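L-glyceraldehyde 3-phosphate reductase (Clostridium beijerinckii, PDB 6HG6) reduces aldehydes, detoxifying furfural, and binds NADPH, the probable hydride donor, in the manner of an aldo-keto reductase. Local coordinates at residues A[62-67]-A[117-122]; A[101-106]-A[113-118]; A[34-39]-A[43-48]; A[72-77]-A[94-99]. All coordinates share one frame; numbering follows the deposited sequence.

Contact 1 (A[62-67]-A[117-122]). With NDP (NADPH dihydro-nicotinamide-adenine-dinucleotide phosphate), chain B; EDO (1,2-ethanediol), chain J; EDO (1,2-ethanediol), chain F.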
# COMPACT_ATOMS: atom_id res chain seq x y z
N LEU A 62 0.96 6.84 -2.78
CA LEU A 62 1.98 7.84 -2.43
C LEU A 62 1.78 8.28 -0.99
O LEU A 62 0.84 7.83 -0.30
CB LEU A 62 1.85 9.01 -3.39
CG LEU A 62 2.20 8.66 -4.82
CD1 LEU A 62 0.91 8.34 -5.59
CD2 LEU A 62 2.95 9.79 -5.46
N ALA A 63 2.71 9.10 -0.56
CA ALA A 63 2.68 9.80 0.73
C ALA A 63 3.43 11.10 0.47
O ALA A 63 4.28 11.18 -0.45
CB ALA A 63 3.35 9.05 1.86
N ASN A 64 3.14 12.06 1.31
CA ASN A 64 3.80 13.37 1.19
C ASN A 64 5.32 13.19 1.13
O ASN A 64 5.96 13.84 0.27
CB ASN A 64 3.36 14.35 2.29
CG ASN A 64 3.54 13.91 3.72
OD1 ASN A 64 4.08 12.83 4.01
ND2 ASN A 64 3.10 14.79 4.62
N ASN A 65 5.89 12.38 2.00
CA ASN A 65 7.34 12.35 2.24
C ASN A 65 8.07 11.31 1.39
O ASN A 65 9.30 11.20 1.58
CB ASN A 65 7.67 12.25 3.73
CG ASN A 65 7.35 10.92 4.35
OD1 ASN A 65 6.90 9.99 3.67
ND2 ASN A 65 7.56 10.82 5.65
N TYR A 66 7.40 10.66 0.43
CA TYR A 66 8.10 9.70 -0.46
C TYR A 66 9.08 10.42 -1.37
O TYR A 66 8.77 11.53 -1.91
CB TYR A 66 7.13 8.88 -1.30
CG TYR A 66 6.28 7.92 -0.52
CD1 TYR A 66 6.49 7.68 0.83
CD2 TYR A 66 5.40 7.08 -1.18
CE1 TYR A 66 5.78 6.72 1.52
CE2 TYR A 66 4.64 6.15 -0.49
CZ TYR A 66 4.82 5.96 0.87
OH TYR A 66 4.06 5.05 1.60
N GLY A 67 10.25 9.81 -1.52
CA GLY A 67 11.36 10.30 -2.35
C GLY A 67 12.50 9.29 -2.26
O GLY A 67 12.32 8.13 -2.61
N LEU A 117 -3.95 19.20 7.08
CA LEU A 117 -4.59 19.96 6.00
C LEU A 117 -3.56 20.73 5.18
O LEU A 117 -3.75 20.81 3.98
CB LEU A 117 -5.70 20.83 6.58
CG LEU A 117 -6.85 20.05 7.23
CD1 LEU A 117 -7.88 21.04 7.75
CD2 LEU A 117 -7.47 19.14 6.22
N ALA A 118 -2.57 21.37 5.79
CA ALA A 118 -1.51 22.06 5.02
C ALA A 118 -0.80 21.06 4.11
O ALA A 118 -0.54 21.37 2.95
CB ALA A 118 -0.54 22.76 5.95
N SER A 119 -0.53 19.86 4.60
CA SER A 119 0.15 18.82 3.81
C SER A 119 -0.71 18.40 2.63
O SER A 119 -0.21 18.29 1.52
CB SER A 119 0.47 17.62 4.63
OG SER A 119 1.21 16.74 3.80
N LEU A 120 -2.00 18.18 2.83
CA LEU A 120 -2.87 17.77 1.71
C LEU A 120 -2.83 18.81 0.61
O LEU A 120 -2.78 18.45 -0.51
CB LEU A 120 -4.29 17.54 2.20
CG LEU A 120 -5.28 17.16 1.11
CD1 LEU A 120 -4.92 15.90 0.37
CD2 LEU A 120 -6.66 17.06 1.73
N ASP A 121 -2.90 20.09 0.93
CA ASP A 121 -2.83 21.13 -0.10
C ASP A 121 -1.51 21.03 -0.87
O ASP A 121 -1.50 21.20 -2.12
CB ASP A 121 -3.01 22.50 0.55
CG ASP A 121 -4.42 22.85 0.96
OD1 ASP A 121 -5.33 22.07 0.58
OD2 ASP A 121 -4.60 23.92 1.68
N GLN A 122 -0.41 20.83 -0.15
CA GLN A 122 0.91 20.69 -0.83
C GLN A 122 0.88 19.48 -1.76
O GLN A 122 1.37 19.62 -2.90
CB GLN A 122 2.06 20.49 0.14
CG GLN A 122 2.42 21.68 1.01
CD GLN A 122 3.64 21.38 1.86
OE1 GLN A 122 4.32 20.32 1.75
NE2 GLN A 122 4.01 22.36 2.70
PA NDP B . 7.92 -4.81 -1.25
O1A NDP B . 8.03 -5.49 0.07
O2A NDP B . 7.04 -5.28 -2.37
O5B NDP B . 9.39 -4.53 -1.84
C5B NDP B . 9.53 -3.89 -3.13
C4B NDP B . 10.94 -4.09 -3.64
O4B NDP B . 11.21 -5.51 -3.67
C3B NDP B . 11.24 -3.60 -5.06
O3B NDP B . 11.65 -2.23 -5.12
C2B NDP B . 12.36 -4.54 -5.47
O2B NDP B . 13.56 -4.05 -4.85
C1B NDP B . 11.94 -5.85 -4.82
N9A NDP B . 11.08 -6.71 -5.63
C8A NDP B . 9.79 -6.46 -6.04
N7A NDP B . 9.25 -7.44 -6.71
C5A NDP B . 10.25 -8.41 -6.75
C6A NDP B . 10.30 -9.70 -7.32
N6A NDP B . 9.28 -10.25 -7.99
N1A NDP B . 11.44 -10.41 -7.17
C2A NDP B . 12.46 -9.85 -6.50
N3A NDP B . 12.52 -8.65 -5.92
C4A NDP B . 11.37 -7.97 -6.08
O3 NDP B . 7.38 -3.31 -0.98
PN NDP B . 8.00 -1.98 -0.34
O1N NDP B . 8.75 -1.28 -1.43
O2N NDP B . 8.66 -2.25 0.97
O5D NDP B . 6.64 -1.17 -0.05
C5D NDP B . 5.63 -1.13 -1.10
C4D NDP B . 4.78 0.11 -0.93
O4D NDP B . 4.12 0.06 0.35
C3D NDP B . 5.52 1.44 -0.88
O3D NDP B . 5.89 1.86 -2.19
C2D NDP B . 4.44 2.32 -0.22
O2D NDP B . 3.48 2.70 -1.17
C1D NDP B . 3.84 1.37 0.81
N1N NDP B . 4.44 1.55 2.16
C2N NDP B . 3.68 2.09 3.17
C3N NDP B . 4.23 2.54 4.34
C7N NDP B . 3.33 3.13 5.39
O7N NDP B . 2.12 3.32 5.16
N7N NDP B . 3.89 3.46 6.55
C4N NDP B . 5.72 2.40 4.50
C5N NDP B . 6.40 1.62 3.45
C6N NDP B . 5.74 1.17 2.40
P2B NDP B . 14.95 -4.31 -5.64
O1X NDP B . 14.78 -4.40 -7.14
O2X NDP B . 15.81 -3.12 -5.24
O3X NDP B . 15.42 -5.61 -5.02
C1 EDO J . -6.67 24.05 3.56
O1 EDO J . -7.02 24.65 2.32
C2 EDO J . -7.79 24.00 4.51
O2 EDO J . -7.97 25.21 5.22
C1 EDO F . 14.30 7.37 -4.95
O1 EDO F . 14.53 7.41 -6.31
C2 EDO F . 14.46 6.03 -4.38
O2 EDO F . 13.63 5.89 -3.26

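Contact 2 (A[101-106]-A[113-118])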
# COMPACT_ATOMS: atom_id res chain seq x y z
N LYS A 101 7.26 12.65 9.22
CA LYS A 101 7.96 13.95 9.12
C LYS A 101 8.02 14.35 7.65
O LYS A 101 8.48 13.55 6.81
CB LYS A 101 9.35 13.93 9.71
CG LYS A 101 10.00 15.31 9.70
CD LYS A 101 11.29 15.30 10.40
CE LYS A 101 11.91 16.66 10.41
NZ LYS A 101 13.07 16.65 11.31
N MET A 102 7.50 15.54 7.36
CA MET A 102 7.53 16.09 5.99
C MET A 102 8.40 17.34 5.96
O MET A 102 9.21 17.45 5.02
CB MET A 102 6.11 16.40 5.51
CG MET A 102 6.08 17.03 4.14
SD MET A 102 6.55 15.76 2.91
CE MET A 102 6.80 16.82 1.49
N TRP A 103 8.22 18.29 6.88
CA TRP A 103 9.05 19.52 6.89
C TRP A 103 9.43 19.82 8.33
O TRP A 103 8.95 19.12 9.23
CB TRP A 103 8.36 20.68 6.16
CG TRP A 103 7.09 21.21 6.77
CD1 TRP A 103 7.00 22.12 7.79
CD2 TRP A 103 5.74 20.95 6.35
NE1 TRP A 103 5.68 22.39 8.07
CE2 TRP A 103 4.89 21.70 7.20
CE3 TRP A 103 5.13 20.10 5.41
CZ2 TRP A 103 3.50 21.67 7.08
CZ3 TRP A 103 3.76 20.08 5.31
CH2 TRP A 103 2.95 20.83 6.16
N GLU A 104 10.36 20.72 8.52
CA GLU A 104 10.91 20.97 9.86
C GLU A 104 9.90 21.74 10.71
O GLU A 104 9.08 22.42 10.14
CB GLU A 104 12.21 21.77 9.78
CG GLU A 104 13.29 21.06 9.00
CD GLU A 104 13.75 19.73 9.59
OE1 GLU A 104 13.78 19.57 10.83
OE2 GLU A 104 14.02 18.81 8.78
N GLY A 105 9.99 21.58 12.02
CA GLY A 105 9.22 22.41 12.97
C GLY A 105 7.93 21.74 13.43
O GLY A 105 7.60 20.65 13.00
N PRO A 106 7.17 22.41 14.31
CA PRO A 106 6.02 21.78 14.97
C PRO A 106 4.79 21.49 14.12
O PRO A 106 3.89 20.80 14.60
CB PRO A 106 5.70 22.78 16.09
CG PRO A 106 6.13 24.10 15.53
CD PRO A 106 7.40 23.78 14.76
N ARG A 113 -4.39 19.02 12.96
CA ARG A 113 -5.21 19.52 11.84
C ARG A 113 -4.34 20.45 10.97
O ARG A 113 -4.38 20.33 9.76
CB ARG A 113 -6.43 20.25 12.41
CG ARG A 113 -7.31 20.93 11.37
CD ARG A 113 -8.43 21.60 12.13
NE ARG A 113 -9.38 22.16 11.21
CZ ARG A 113 -10.32 21.48 10.57
NH1 ARG A 113 -10.46 20.18 10.79
NH2 ARG A 113 -11.12 22.13 9.72
N LYS A 114 -3.53 21.32 11.58
CA LYS A 114 -2.65 22.24 10.81
C LYS A 114 -1.78 21.45 9.84
O LYS A 114 -1.80 21.72 8.65
CB LYS A 114 -1.83 23.07 11.78
CG LYS A 114 -0.59 23.71 11.19
CD LYS A 114 -0.86 24.77 10.18
CE LYS A 114 0.40 25.60 9.91
NZ LYS A 114 0.14 26.78 9.07
N TYR A 115 -1.04 20.44 10.33
CA TYR A 115 -0.13 19.68 9.46
C TYR A 115 -0.92 18.91 8.41
O TYR A 115 -0.57 18.91 7.23
CB TYR A 115 0.75 18.78 10.33
CG TYR A 115 1.48 17.73 9.55
CD1 TYR A 115 2.20 18.03 8.41
CD2 TYR A 115 1.45 16.41 9.98
CE1 TYR A 115 2.87 17.03 7.72
CE2 TYR A 115 2.14 15.42 9.31
CZ TYR A 115 2.85 15.73 8.17
OH TYR A 115 3.47 14.73 7.47
N ILE A 116 -1.95 18.19 8.85
CA ILE A 116 -2.68 17.28 7.94
C ILE A 116 -3.25 18.10 6.79
O ILE A 116 -3.06 17.73 5.64
CB ILE A 116 -3.71 16.44 8.72
CG1 ILE A 116 -3.02 15.45 9.65
CG2 ILE A 116 -4.69 15.82 7.76
CD1 ILE A 116 -3.99 14.72 10.58
N LEU A 117 -3.95 19.20 7.08
CA LEU A 117 -4.59 19.96 6.00
C LEU A 117 -3.56 20.73 5.18
O LEU A 117 -3.75 20.81 3.98
CB LEU A 117 -5.70 20.83 6.58
CG LEU A 117 -6.85 20.05 7.23
CD1 LEU A 117 -7.88 21.04 7.75
CD2 LEU A 117 -7.47 19.14 6.22
N ALA A 118 -2.57 21.37 5.79
CA ALA A 118 -1.51 22.06 5.02
C ALA A 118 -0.80 21.06 4.11
O ALA A 118 -0.54 21.37 2.95
CB ALA A 118 -0.54 22.76 5.95

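Contact 3 (A[34-39]-A[43-48]). With EDO (1,2-ethanediol), chain F; EDO (1,2-ethanediol), chain E.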
# COMPACT_ATOMS: atom_id res chain seq x y z
N HIS A 34 9.78 3.86 -2.97
CA HIS A 34 11.13 3.87 -3.55
C HIS A 34 11.09 3.94 -5.07
O HIS A 34 10.10 3.47 -5.67
CB HIS A 34 11.89 2.62 -3.07
CG HIS A 34 12.15 2.65 -1.60
ND1 HIS A 34 11.92 1.56 -0.77
CD2 HIS A 34 12.54 3.66 -0.79
CE1 HIS A 34 12.24 1.89 0.47
NE2 HIS A 34 12.58 3.18 0.48
N ASN A 35 12.15 4.51 -5.63
CA ASN A 35 12.52 4.57 -7.07
C ASN A 35 11.75 5.67 -7.81
O ASN A 35 11.81 5.68 -9.03
CB ASN A 35 12.35 3.19 -7.73
CG ASN A 35 13.12 2.13 -6.98
OD1 ASN A 35 14.29 2.32 -6.73
ND2 ASN A 35 12.47 1.08 -6.53
N PHE A 36 11.13 6.63 -7.10
CA PHE A 36 10.40 7.77 -7.72
C PHE A 36 10.90 9.11 -7.20
O PHE A 36 10.19 10.12 -7.36
CB PHE A 36 8.90 7.61 -7.50
CG PHE A 36 8.36 6.53 -8.41
CD1 PHE A 36 8.51 5.20 -8.08
CD2 PHE A 36 7.69 6.88 -9.57
CE1 PHE A 36 8.04 4.20 -8.93
CE2 PHE A 36 7.22 5.89 -10.42
CZ PHE A 36 7.42 4.56 -10.11
N GLY A 37 12.08 9.10 -6.59
CA GLY A 37 12.65 10.30 -5.95
C GLY A 37 13.46 11.17 -6.87
O GLY A 37 13.50 10.97 -8.12
N SER A 38 14.13 12.12 -6.26
CA SER A 38 14.93 13.16 -6.95
C SER A 38 15.97 12.54 -7.87
O SER A 38 16.30 13.17 -8.88
CB SER A 38 15.59 14.03 -5.93
OG SER A 38 14.67 14.55 -5.04
N ASN A 39 16.56 11.42 -7.44
CA ASN A 39 17.68 10.74 -8.14
C ASN A 39 17.19 9.69 -9.15
O ASN A 39 18.04 9.15 -9.84
CB ASN A 39 18.61 10.04 -7.14
CG ASN A 39 19.38 11.04 -6.31
OD1 ASN A 39 20.03 11.92 -6.88
ND2 ASN A 39 19.29 10.92 -5.00
N ASN A 43 12.32 8.39 -17.40
CA ASN A 43 11.85 7.35 -18.37
C ASN A 43 11.58 6.02 -17.64
O ASN A 43 10.56 5.39 -17.97
CB ASN A 43 12.76 7.23 -19.58
CG ASN A 43 12.67 8.45 -20.49
OD1 ASN A 43 13.65 8.85 -21.11
ND2 ASN A 43 11.50 9.06 -20.57
N ASN A 44 12.38 5.64 -16.63
CA ASN A 44 12.14 4.39 -15.88
C ASN A 44 10.86 4.54 -15.04
O ASN A 44 10.08 3.59 -15.00
CB ASN A 44 13.28 3.96 -14.97
CG ASN A 44 13.09 2.55 -14.46
OD1 ASN A 44 13.04 1.59 -15.24
ND2 ASN A 44 12.95 2.39 -13.16
N MET A 45 10.65 5.68 -14.38
CA MET A 45 9.44 5.88 -13.54
C MET A 45 8.20 5.76 -14.42
O MET A 45 7.23 5.12 -13.99
CB MET A 45 9.42 7.25 -12.88
CG MET A 45 10.54 7.42 -11.90
SD MET A 45 10.39 9.02 -11.05
CE MET A 45 11.52 10.03 -11.98
N LYS A 46 8.20 6.43 -15.58
CA LYS A 46 7.06 6.34 -16.53
C LYS A 46 6.81 4.90 -16.90
O LYS A 46 5.66 4.48 -16.83
CB LYS A 46 7.30 7.12 -17.83
CG LYS A 46 6.98 8.60 -17.75
CD LYS A 46 7.56 9.38 -18.90
CE LYS A 46 7.28 8.81 -20.26
NZ LYS A 46 8.14 9.43 -21.30
N GLU A 47 7.86 4.17 -17.29
CA GLU A 47 7.72 2.77 -17.74
C GLU A 47 7.17 1.93 -16.60
O GLU A 47 6.37 1.01 -16.88
CB GLU A 47 9.03 2.21 -18.30
CG GLU A 47 9.34 2.83 -19.63
CD GLU A 47 8.26 2.64 -20.69
OE1 GLU A 47 7.75 1.51 -20.80
OE2 GLU A 47 7.92 3.64 -21.40
N LEU A 48 7.55 2.21 -15.36
CA LEU A 48 7.04 1.41 -14.23
C LEU A 48 5.53 1.65 -14.09
O LEU A 48 4.77 0.67 -13.95
CB LEU A 48 7.75 1.76 -12.92
CG LEU A 48 9.17 1.25 -12.78
CD1 LEU A 48 9.79 1.78 -11.48
CD2 LEU A 48 9.18 -0.25 -12.79
C1 EDO F . 14.30 7.37 -4.95
O1 EDO F . 14.53 7.41 -6.31
C2 EDO F . 14.46 6.03 -4.38
O2 EDO F . 13.63 5.89 -3.26
C1 EDO E . 13.17 13.13 -12.89
O1 EDO E . 11.98 13.84 -13.21
C2 EDO E . 13.77 13.55 -11.60
O2 EDO E . 13.59 12.63 -10.53
O HOH W 1 12.90 4.64 -11.34

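Contact 4 (A[72-77]-A[94-99]). With EDO (1,2-ethanediol), chain E.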
# COMPACT_ATOMS: atom_id res chain seq x y z
N SER A 72 9.28 14.52 -3.68
CA SER A 72 9.78 14.26 -5.04
C SER A 72 8.92 13.20 -5.73
O SER A 72 8.72 13.32 -6.94
CB SER A 72 11.26 13.93 -5.07
OG SER A 72 11.58 12.89 -4.17
N ALA A 73 8.51 12.15 -5.04
CA ALA A 73 7.70 11.09 -5.67
C ALA A 73 6.38 11.71 -6.16
O ALA A 73 5.98 11.46 -7.29
CB ALA A 73 7.50 9.92 -4.75
N GLU A 74 5.74 12.52 -5.33
CA GLU A 74 4.46 13.21 -5.69
C GLU A 74 4.69 14.10 -6.92
O GLU A 74 3.87 14.07 -7.84
CB GLU A 74 3.93 14.00 -4.50
CG GLU A 74 3.19 13.15 -3.49
CD GLU A 74 2.64 13.99 -2.35
OE1 GLU A 74 3.17 15.14 -2.20
OE2 GLU A 74 1.72 13.55 -1.64
N GLU A 75 5.76 14.89 -6.94
CA GLU A 75 6.07 15.78 -8.08
C GLU A 75 6.31 14.96 -9.34
O GLU A 75 5.84 15.34 -10.42
CB GLU A 75 7.28 16.67 -7.79
CG GLU A 75 6.96 17.81 -6.86
CD GLU A 75 8.06 18.86 -6.74
OE1 GLU A 75 9.14 18.66 -7.33
OE2 GLU A 75 7.83 19.86 -6.06
N ASN A 76 7.09 13.89 -9.23
CA ASN A 76 7.35 13.01 -10.38
C ASN A 76 6.03 12.39 -10.89
O ASN A 76 5.82 12.38 -12.13
CB ASN A 76 8.43 11.99 -10.03
CG ASN A 76 9.81 12.60 -10.05
OD1 ASN A 76 10.10 13.48 -10.89
ND2 ASN A 76 10.73 12.04 -9.27
N PHE A 77 5.21 11.88 -10.00
CA PHE A 77 3.92 11.27 -10.39
C PHE A 77 3.03 12.36 -11.02
O PHE A 77 2.34 12.11 -12.02
CB PHE A 77 3.24 10.62 -9.20
CG PHE A 77 2.08 9.75 -9.63
CD1 PHE A 77 2.32 8.64 -10.41
CD2 PHE A 77 0.79 10.05 -9.26
CE1 PHE A 77 1.29 7.81 -10.80
CE2 PHE A 77 -0.25 9.21 -9.66
CZ PHE A 77 -0.00 8.12 -10.44
N ILE A 94 -5.63 7.12 -6.59
CA ILE A 94 -4.39 7.76 -6.13
C ILE A 94 -4.56 8.09 -4.66
O ILE A 94 -5.56 8.70 -4.27
CB ILE A 94 -4.11 9.00 -6.98
CG1 ILE A 94 -4.04 8.64 -8.47
CG2 ILE A 94 -2.84 9.65 -6.46
CD1 ILE A 94 -4.12 9.84 -9.39
N SER A 95 -3.60 7.69 -3.86
CA SER A 95 -3.63 8.03 -2.43
C SER A 95 -2.49 8.99 -2.10
O SER A 95 -1.45 9.02 -2.79
CB SER A 95 -3.50 6.81 -1.58
OG SER A 95 -2.24 6.20 -1.84
N THR A 96 -2.65 9.69 -0.99
CA THR A 96 -1.49 10.30 -0.32
C THR A 96 -1.78 10.27 1.19
O THR A 96 -2.85 9.76 1.61
CB THR A 96 -1.11 11.67 -0.86
OG1 THR A 96 0.22 11.89 -0.34
CG2 THR A 96 -2.08 12.75 -0.44
N LYS A 97 -0.83 10.73 1.97
CA LYS A 97 -0.85 10.60 3.43
C LYS A 97 -0.10 11.77 4.05
O LYS A 97 0.74 12.37 3.38
CB LYS A 97 -0.16 9.29 3.87
CG LYS A 97 -0.37 8.10 2.96
CD LYS A 97 0.15 6.80 3.58
CE LYS A 97 0.01 5.58 2.70
NZ LYS A 97 1.02 5.63 1.62
N ALA A 98 -0.42 12.01 5.30
CA ALA A 98 0.29 12.94 6.19
C ALA A 98 0.31 12.31 7.58
O ALA A 98 -0.73 11.71 8.01
CB ALA A 98 -0.42 14.27 6.18
N GLY A 99 1.43 12.40 8.26
CA GLY A 99 1.53 11.89 9.64
C GLY A 99 2.94 11.57 10.09
O GLY A 99 3.18 11.52 11.32
C1 EDO E . 13.17 13.13 -12.89
O1 EDO E . 11.98 13.84 -13.21
C2 EDO E . 13.77 13.55 -11.60
O2 EDO E . 13.59 12.63 -10.53

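Contact 1 (A[62-67]-A[117-122])
The amide nitrogen ND2 of Asn64 is shared between two hydroxyls of helix 113-127. Ser119 OG accepts one N-H at 2.8 Å from Asn64 ND2; the N-H...O angle is 155°, with the oxygen tilted slightly out of the amide plane. The other hydroxyl is Tyr115 OH, one helical turn earlier. Held by both, the amide is fixed in rotation, and both N-H groups of this buried side chain find an acceptor. Asn64 CG lies between its own backbone N and carbonyl carbon (chi1 57°), which aims the amide at the helix, and Ser119 OG also comes to 3.6 Å from Asn64 CB. The contact is small and almost wholly polar. In this TIM barrel the residues 62-67 form the loop that leaves strand 59-61, and a type I beta turn runs from Ala63 to Tyr66, closed by a hydrogen bond from Tyr66 N to Ala63 O of 3.3 Å. At the end of the turn the Tyr66 ring lies against the cofactor: Tyr66 OH is 3.3 Å from C2D of the NADPH ribose and 3.4 Å from C2N of its nicotinamide. Ala63 CB covers the rim of one face of that ring, 3.3 Å above its plane. Tyr66 OH is also hydrogen-bonded to Lys97 NZ, an arrangement consistent with the Asp-Tyr-Lys-His tetrad of aldo-keto reductases.

Contact 2 (A[101-106]-A[113-118])
Trp103 meets Tyr115 in a T-shaped (edge-to-face) pair that fastens the loop after barrel strand 93-98 to the first turns of helix 113-127, the helix that the same loop leads into. The edge of the Tyr115 ring is directed at the face of the six-membered ring of Trp103; the planes stand at 77° and the centroids of the two rings are 5.4 Å apart. The closest approach is made by one corner of the indole, with Trp103 CH2 at 3.7 Å from Tyr115 CD1, while Trp103 CZ3 lies near the plane of the tyrosine at 4.0 Å from Tyr115 CE1. Tyr115 CG is anti to its backbone N (chi1 166°), and the ring thereby leans from the helix toward the loop.

Apolar side chains extend the aromatic pair at both ends. Trp103 CH2 also rests against the methyl of Ala118, one turn along the helix from Tyr115. Met102 CB meets the tyrosine at its edge, toward the hydroxyl end, 4.0 Å from Tyr115 CE1, whereas the rest of the methionine turns off toward Asn64 and Asn65.

The polar interactions run beside this patch and do not cross it. Tyr115 OH is hydrogen-bonded to Asn64 ND2 and Gly99 N, tying the helix to neighbouring barrel loops. Within the loop a salt bridge joins two exposed side chains: Lys101 NZ reaches Glu104 OE1 at 3.0 Å, on the syn side of the carboxylate and well out of its plane.

Contact 3 (A[34-39]-A[43-48])
With CG anti to the carbonyl carbon in both (chi1 -75° and -65°), Phe36 and Met45 lie side by side, their side chains running antiparallel to one another. The methionine runs straight to its sulfur and then bends, placing Met45 SD 3.6 Å from Phe36 CA and 4.7 Å from the centroid of the phenylalanine ring. This is a Met-aromatic contact with an oblique approach, 49° off the ring normal. Lower on the same side chain, Met45 CB packs at 3.6 Å against Phe36 CE2. The far end of the ring is taken by Leu48, one turn on, whose CD1 touches Phe36 CZ at 3.9 Å. The hydrophobic group joins the loop after the first barrel strand, 28-31, to helix 42-54, and Ala73 of the next helix packs on Phe36. Beside this packing a water bridges loop and helix: it donates to Asn35 O at 2.8 Å and accepts from Asn44 ND2 at 2.9 Å, a link where no direct hydrogen bond is made. Asn44 ND2 also bonds to the carbonyl of Ser300, an NADPH-binding residue. Asn35 itself lies in the cofactor pocket and touches NADPH. Farther along the loop, an ethanediol, probably from the crystallisation liquor, accepts a weak hydrogen bond from Gly37 N.

Contact 4 (A[72-77]-A[94-99])
Glu74 reaches out from helix 72-85 to Thr96 on strand 93-98, and the two side chains meet roughly perpendicular to each other. Thr96 OG1 donates a short hydrogen bond of 2.6 Å to Glu74 OE2, arriving nearly in line with the CD-OE2 bond. Thr96 OG1 stands anti to its backbone N (chi1 -165°), while Glu74 is extended beyond CG, so the carboxylate spans the gap between helix and sheet. This buried acid is well supplied with partners: Glu74 OE2 is also bonded to Ser123 OG, and Glu74 OE1 forms a salt bridge with Arg126, which would probably keep the carboxylate ionised.

Hydrophobic contact takes over one turn further along the helix. Phe77 meets Ile94 at the edge of its ring: Ile94 CD1, near the ring plane, is 3.9 Å from Phe77 CE2, and Ile94 CG1 and CG2 follow at 4.0 and 4.1 Å from the same Phe77 CE2. That one ring atom makes the contact, facing three carbons of the isoleucine.

On another side of the helix, Asn76 binds an ethanediol with both ends of its amide, OD1 accepting from the O1 hydroxyl at 3.0 Å and ND2 donating to O2 at 3.2 Å; Asn76 ND2 also bonds to Phe36 O.

Helix and strand belong to the beta-alpha-beta unit 59-61, 72-85, 93-98 of the barrel. Phe77 also packs on Cys49 of helix 42-54, and Glu74 and Thr96 both touch helix 113-127, so the contact lies between the helices before and after it.

Overall arrangement
Contacts 1, 3 and 4 are buried, whereas contact 2 lies nearer the surface and farther from the chain's centre. Contacts 1 and 2 both use helix 113-127: in the first it meets the loop after strand 59-61 through a hydrogen bond, in the second the loop after 93-98 through rings and methyls. Contact 4 is helix on strand, combining a buried carboxylate with apolar packing; contact 3 is loop on helix, with sulfur-aromatic packing and a water bridge. Contact 4 touches each of the other three, and Lys97, Tyr66 and Asn35 bring contacts 4, 1 and 3 respectively to NADPH, while contact 2 stands off from it.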